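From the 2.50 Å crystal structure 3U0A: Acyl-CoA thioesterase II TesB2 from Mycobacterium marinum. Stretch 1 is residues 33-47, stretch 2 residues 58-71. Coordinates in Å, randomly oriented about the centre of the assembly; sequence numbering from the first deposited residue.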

# COMPACT_ATOMS: atom_id res chain seq x y z
N LEU A 33 15.67 13.78 14.92
CA LEU A 33 14.29 13.25 14.83
C LEU A 33 14.27 11.92 14.08
O LEU A 33 15.00 11.75 13.11
CB LEU A 33 13.34 14.28 14.19
N GLN A 34 13.47 10.97 14.54
CA GLN A 34 13.58 9.56 14.07
C GLN A 34 12.88 9.37 12.71
O GLN A 34 13.31 8.55 11.87
CB GLN A 34 13.04 8.58 15.17
CG GLN A 34 12.75 7.12 14.75
CD GLN A 34 13.98 6.34 14.29
OE1 GLN A 34 14.17 6.09 13.09
NE2 GLN A 34 14.83 5.95 15.26
N ARG A 35 11.81 10.15 12.51
CA ARG A 35 11.07 10.14 11.25
C ARG A 35 12.00 10.56 10.08
O ARG A 35 11.88 10.03 8.97
CB ARG A 35 9.85 11.07 11.36
CG ARG A 35 8.66 10.66 10.51
CD ARG A 35 7.46 11.60 10.73
NE ARG A 35 6.43 11.02 11.60
CZ ARG A 35 5.45 11.72 12.18
NH1 ARG A 35 5.34 13.03 12.01
NH2 ARG A 35 4.56 11.10 12.95
N THR A 36 12.93 11.48 10.37
CA THR A 36 13.92 11.95 9.39
C THR A 36 14.92 10.85 8.96
O THR A 36 15.20 10.68 7.77
CB THR A 36 14.72 13.15 9.95
OG1 THR A 36 13.87 14.31 9.99
CG2 THR A 36 15.97 13.45 9.13
N PHE A 37 15.49 10.15 9.95
CA PHE A 37 16.37 9.04 9.68
C PHE A 37 15.63 7.94 8.90
O PHE A 37 16.14 7.46 7.91
CB PHE A 37 16.98 8.50 10.97
CG PHE A 37 18.05 7.47 10.74
CD1 PHE A 37 19.18 7.78 10.00
CD2 PHE A 37 17.92 6.19 11.22
CE1 PHE A 37 20.18 6.81 9.78
CE2 PHE A 37 18.92 5.24 11.02
CZ PHE A 37 20.05 5.55 10.30
N GLY A 38 14.45 7.57 9.34
CA GLY A 38 13.64 6.61 8.60
C GLY A 38 13.40 6.96 7.14
O GLY A 38 13.54 6.13 6.28
N GLY A 39 13.05 8.21 6.86
CA GLY A 39 12.83 8.65 5.48
C GLY A 39 14.07 8.60 4.60
O GLY A 39 13.98 8.27 3.43
N HIS A 40 15.20 8.97 5.19
CA HIS A 40 16.53 8.87 4.56
C HIS A 40 16.83 7.45 4.17
O HIS A 40 17.08 7.15 3.01
CB HIS A 40 17.60 9.40 5.53
CG HIS A 40 18.97 9.64 4.90
ND1 HIS A 40 19.26 10.75 4.17
CD2 HIS A 40 20.15 8.89 4.96
CE1 HIS A 40 20.55 10.70 3.76
NE2 HIS A 40 21.09 9.57 4.24
N VAL A 41 16.77 6.57 5.16
CA VAL A 41 17.06 5.16 4.99
C VAL A 41 16.17 4.55 3.92
O VAL A 41 16.64 3.78 3.11
CB VAL A 41 16.92 4.39 6.34
CG1 VAL A 41 17.02 2.89 6.14
CG2 VAL A 41 17.99 4.85 7.31
N ALA A 42 14.89 4.91 3.92
CA ALA A 42 13.95 4.35 2.95
C ALA A 42 14.31 4.80 1.56
O ALA A 42 14.27 4.02 0.61
CB ALA A 42 12.54 4.78 3.28
N GLY A 43 14.67 6.08 1.46
CA GLY A 43 15.01 6.69 0.20
C GLY A 43 16.25 6.06 -0.35
O GLY A 43 16.32 5.75 -1.53
N GLN A 44 17.24 5.86 0.52
CA GLN A 44 18.49 5.27 0.10
C GLN A 44 18.27 3.81 -0.27
O GLN A 44 18.85 3.34 -1.25
CB GLN A 44 19.60 5.46 1.13
CG GLN A 44 20.15 6.90 1.16
CD GLN A 44 21.60 7.02 1.69
OE1 GLN A 44 21.90 6.70 2.86
NE2 GLN A 44 22.49 7.48 0.84
N SER A 45 17.43 3.10 0.46
CA SER A 45 17.06 1.75 0.08
C SER A 45 16.51 1.70 -1.35
O SER A 45 16.84 0.80 -2.09
CB SER A 45 16.03 1.17 1.05
OG SER A 45 16.48 1.23 2.37
N LEU A 46 15.68 2.67 -1.72
CA LEU A 46 15.16 2.71 -3.11
C LEU A 46 16.25 3.02 -4.13
O LEU A 46 16.31 2.39 -5.19
CB LEU A 46 14.02 3.72 -3.26
CG LEU A 46 13.50 3.94 -4.68
CD1 LEU A 46 12.83 2.72 -5.26
CD2 LEU A 46 12.54 5.10 -4.74
N VAL A 47 17.11 3.99 -3.78
CA VAL A 47 18.17 4.39 -4.68
C VAL A 47 19.05 3.19 -4.98
O VAL A 47 19.48 3.01 -6.10
CB VAL A 47 18.98 5.55 -4.11
CG1 VAL A 47 20.23 5.83 -4.96
CG2 VAL A 47 18.10 6.77 -4.02
N GLN A 58 11.41 2.19 -15.36
CA GLN A 58 11.32 3.26 -14.38
C GLN A 58 10.42 2.81 -13.26
O GLN A 58 9.44 2.14 -13.50
CB GLN A 58 10.80 4.57 -15.02
CG GLN A 58 11.70 5.10 -16.14
CD GLN A 58 12.91 5.92 -15.64
OE1 GLN A 58 12.74 7.11 -15.28
NE2 GLN A 58 14.15 5.29 -15.61
N VAL A 59 10.75 3.21 -12.04
CA VAL A 59 10.01 2.82 -10.87
C VAL A 59 8.56 3.28 -10.92
O VAL A 59 8.26 4.32 -11.46
CB VAL A 59 10.69 3.35 -9.57
CG1 VAL A 59 10.58 4.88 -9.49
CG2 VAL A 59 10.14 2.63 -8.33
N HIS A 60 7.68 2.47 -10.36
CA HIS A 60 6.25 2.79 -10.30
C HIS A 60 5.56 2.42 -9.02
O HIS A 60 4.43 2.89 -8.78
CB HIS A 60 5.50 2.15 -11.49
CG HIS A 60 5.44 0.65 -11.43
ND1 HIS A 60 4.52 -0.00 -10.71
CD2 HIS A 60 6.22 -0.31 -12.04
CE1 HIS A 60 4.70 -1.32 -10.86
NE2 HIS A 60 5.75 -1.51 -11.67
N SER A 61 6.16 1.52 -8.23
CA SER A 61 5.61 1.24 -6.90
C SER A 61 6.68 0.80 -5.94
O SER A 61 7.75 0.46 -6.34
CB SER A 61 4.45 0.26 -6.95
OG SER A 61 4.87 -1.04 -7.28
N LEU A 62 6.39 0.90 -4.65
CA LEU A 62 7.26 0.39 -3.62
C LEU A 62 6.46 0.21 -2.39
O LEU A 62 5.43 0.87 -2.20
CB LEU A 62 8.46 1.30 -3.34
CG LEU A 62 8.24 2.71 -2.82
CD1 LEU A 62 7.78 2.66 -1.37
CD2 LEU A 62 9.50 3.55 -2.98
N HIS A 63 6.91 -0.74 -1.57
CA HIS A 63 6.26 -1.07 -0.32
C HIS A 63 7.40 -1.33 0.62
O HIS A 63 8.35 -1.96 0.25
CB HIS A 63 5.40 -2.34 -0.42
CG HIS A 63 4.37 -2.37 -1.57
ND1 HIS A 63 4.71 -2.59 -2.86
CD2 HIS A 63 2.95 -2.32 -1.55
CE1 HIS A 63 3.59 -2.60 -3.64
NE2 HIS A 63 2.51 -2.45 -2.84
N GLY A 64 7.37 -0.85 1.85
CA GLY A 64 8.35 -1.29 2.83
C GLY A 64 7.92 -1.21 4.28
O GLY A 64 6.97 -0.58 4.62
N TYR A 65 8.69 -1.85 5.12
CA TYR A 65 8.38 -1.99 6.51
C TYR A 65 9.53 -1.40 7.37
O TYR A 65 10.68 -1.81 7.25
CB TYR A 65 8.22 -3.47 6.82
CG TYR A 65 6.83 -4.05 6.68
CD1 TYR A 65 5.72 -3.43 7.26
CD2 TYR A 65 6.62 -5.27 6.02
CE1 TYR A 65 4.45 -3.97 7.15
CE2 TYR A 65 5.36 -5.83 5.92
CZ TYR A 65 4.26 -5.19 6.49
OH TYR A 65 2.98 -5.74 6.37
N PHE A 66 9.19 -0.45 8.24
CA PHE A 66 10.16 0.14 9.16
C PHE A 66 10.30 -0.78 10.37
O PHE A 66 9.43 -0.85 11.23
CB PHE A 66 9.69 1.51 9.60
CG PHE A 66 9.62 2.51 8.49
CD1 PHE A 66 10.76 3.24 8.15
CD2 PHE A 66 8.46 2.71 7.80
CE1 PHE A 66 10.73 4.17 7.16
CE2 PHE A 66 8.43 3.64 6.79
CZ PHE A 66 9.57 4.38 6.48
N LEU A 67 11.39 -1.52 10.40
CA LEU A 67 11.52 -2.57 11.36
C LEU A 67 12.12 -2.04 12.66
O LEU A 67 11.63 -2.35 13.73
CB LEU A 67 12.33 -3.74 10.77
CG LEU A 67 11.78 -4.44 9.52
CD1 LEU A 67 12.70 -5.58 9.16
CD2 LEU A 67 10.38 -4.95 9.72
N ARG A 68 13.16 -1.23 12.56
CA ARG A 68 13.92 -0.81 13.74
C ARG A 68 14.39 0.61 13.62
O ARG A 68 14.51 1.15 12.54
CB ARG A 68 15.16 -1.68 13.91
CG ARG A 68 14.95 -2.85 14.85
CD ARG A 68 16.04 -3.88 14.64
NE ARG A 68 15.71 -4.84 13.57
CZ ARG A 68 15.45 -6.13 13.77
NH1 ARG A 68 15.15 -6.93 12.72
NH2 ARG A 68 15.50 -6.63 15.01
N SER A 69 14.72 1.18 14.77
CA SER A 69 15.16 2.59 14.87
C SER A 69 16.53 2.90 14.16
O SER A 69 16.70 3.93 13.48
CB SER A 69 15.24 2.92 16.35
OG SER A 69 15.83 1.81 17.02
N GLY A 70 17.49 2.02 14.35
CA GLY A 70 18.83 2.29 13.84
C GLY A 70 19.58 3.30 14.70
O GLY A 70 19.13 3.68 15.76
N ASP A 71 20.76 3.68 14.21
CA ASP A 71 21.61 4.73 14.80
C ASP A 71 22.00 5.67 13.68
O ASP A 71 22.68 5.24 12.73
CB ASP A 71 22.88 4.12 15.39
CG ASP A 71 23.65 5.10 16.28
OD1 ASP A 71 23.42 6.34 16.27
OD2 ASP A 71 24.52 4.62 17.02

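The most unusual feature of this contact is G70, a glycine at a site where a CB would be disfavoured on two separate counts. Its phi is 76° and its psi is -174°. At these angles a CB would be jammed against the carbonyl O of the residue before, which by itself calls for glycine. The neighbouring helix adds a second limit. An ideal CB on G70 would point toward the helix and lie 2.8 Å from F37 CE2, which is a clash. With glycine there, the ring fits: F37 CE2 lies 4.1 Å from G70 CA.

The CA-to-CB bond of F37 points toward the second stretch, and chi1 is in the t well. Its ring meets the backbone of the loop that follows the strand. S69 O lies at the ring edge, near its plane, 3.4 Å from F37 CD2. Ring-edge hydrogens carry a slight positive charge, so a carbonyl oxygen is well tolerated there. The backbone D71 O is 3.6 Å from F37 CZ.

S69 O has a second partner. Q34 NE2 donates a hydrogen bond to it, with an NE2 to O distance of 3.3 Å and an N-H...acceptor angle of 147°. The distance is long for such a bond. This is the only hydrogen bond between the stretches. Q34 OE1 is also 3.3 Å from S69 O, but both atoms are acceptors, so this pair forms no bond. Q34 NE2 also packs close to S69 CB, at 3.2 Å.

The helix and strand run at 141° between their N-to-C directions, closer to antiparallel than to parallel. Residues late in the helix therefore face residues early in the strand. The helix and strand axes come within 10.4 Å of each other.

G38 is the second notable glycine. Its carbonyl G38 O is 3.5 Å from F66 CE1, at the edge of the F66 ring and near its plane. This oxygen also accepts the helical hydrogen bond from A42 N, at 3.0 Å. An ideal CB on G38 would be 3.5 Å from F66 CE1, a tight fit. The CA-to-CB bond of F66 points sideways, but the end of its side chain comes nearer to the helix. One turn along the helix, A42 CB makes an apolar contact with F66 CE1 at 4.3 Å.

A further turn on, L46 closes the contact with apolar packing. L46 CD2 meets L62 CD2 at 3.8 Å. L46 CD1 meets V59 CG2 at 4.1 Å. The CA-to-CB bonds of L46, L62 and V59 all point toward the other stretch. L46 has the largest area covered by the other stretch, 60 Å² of the 398 Å² buried in total.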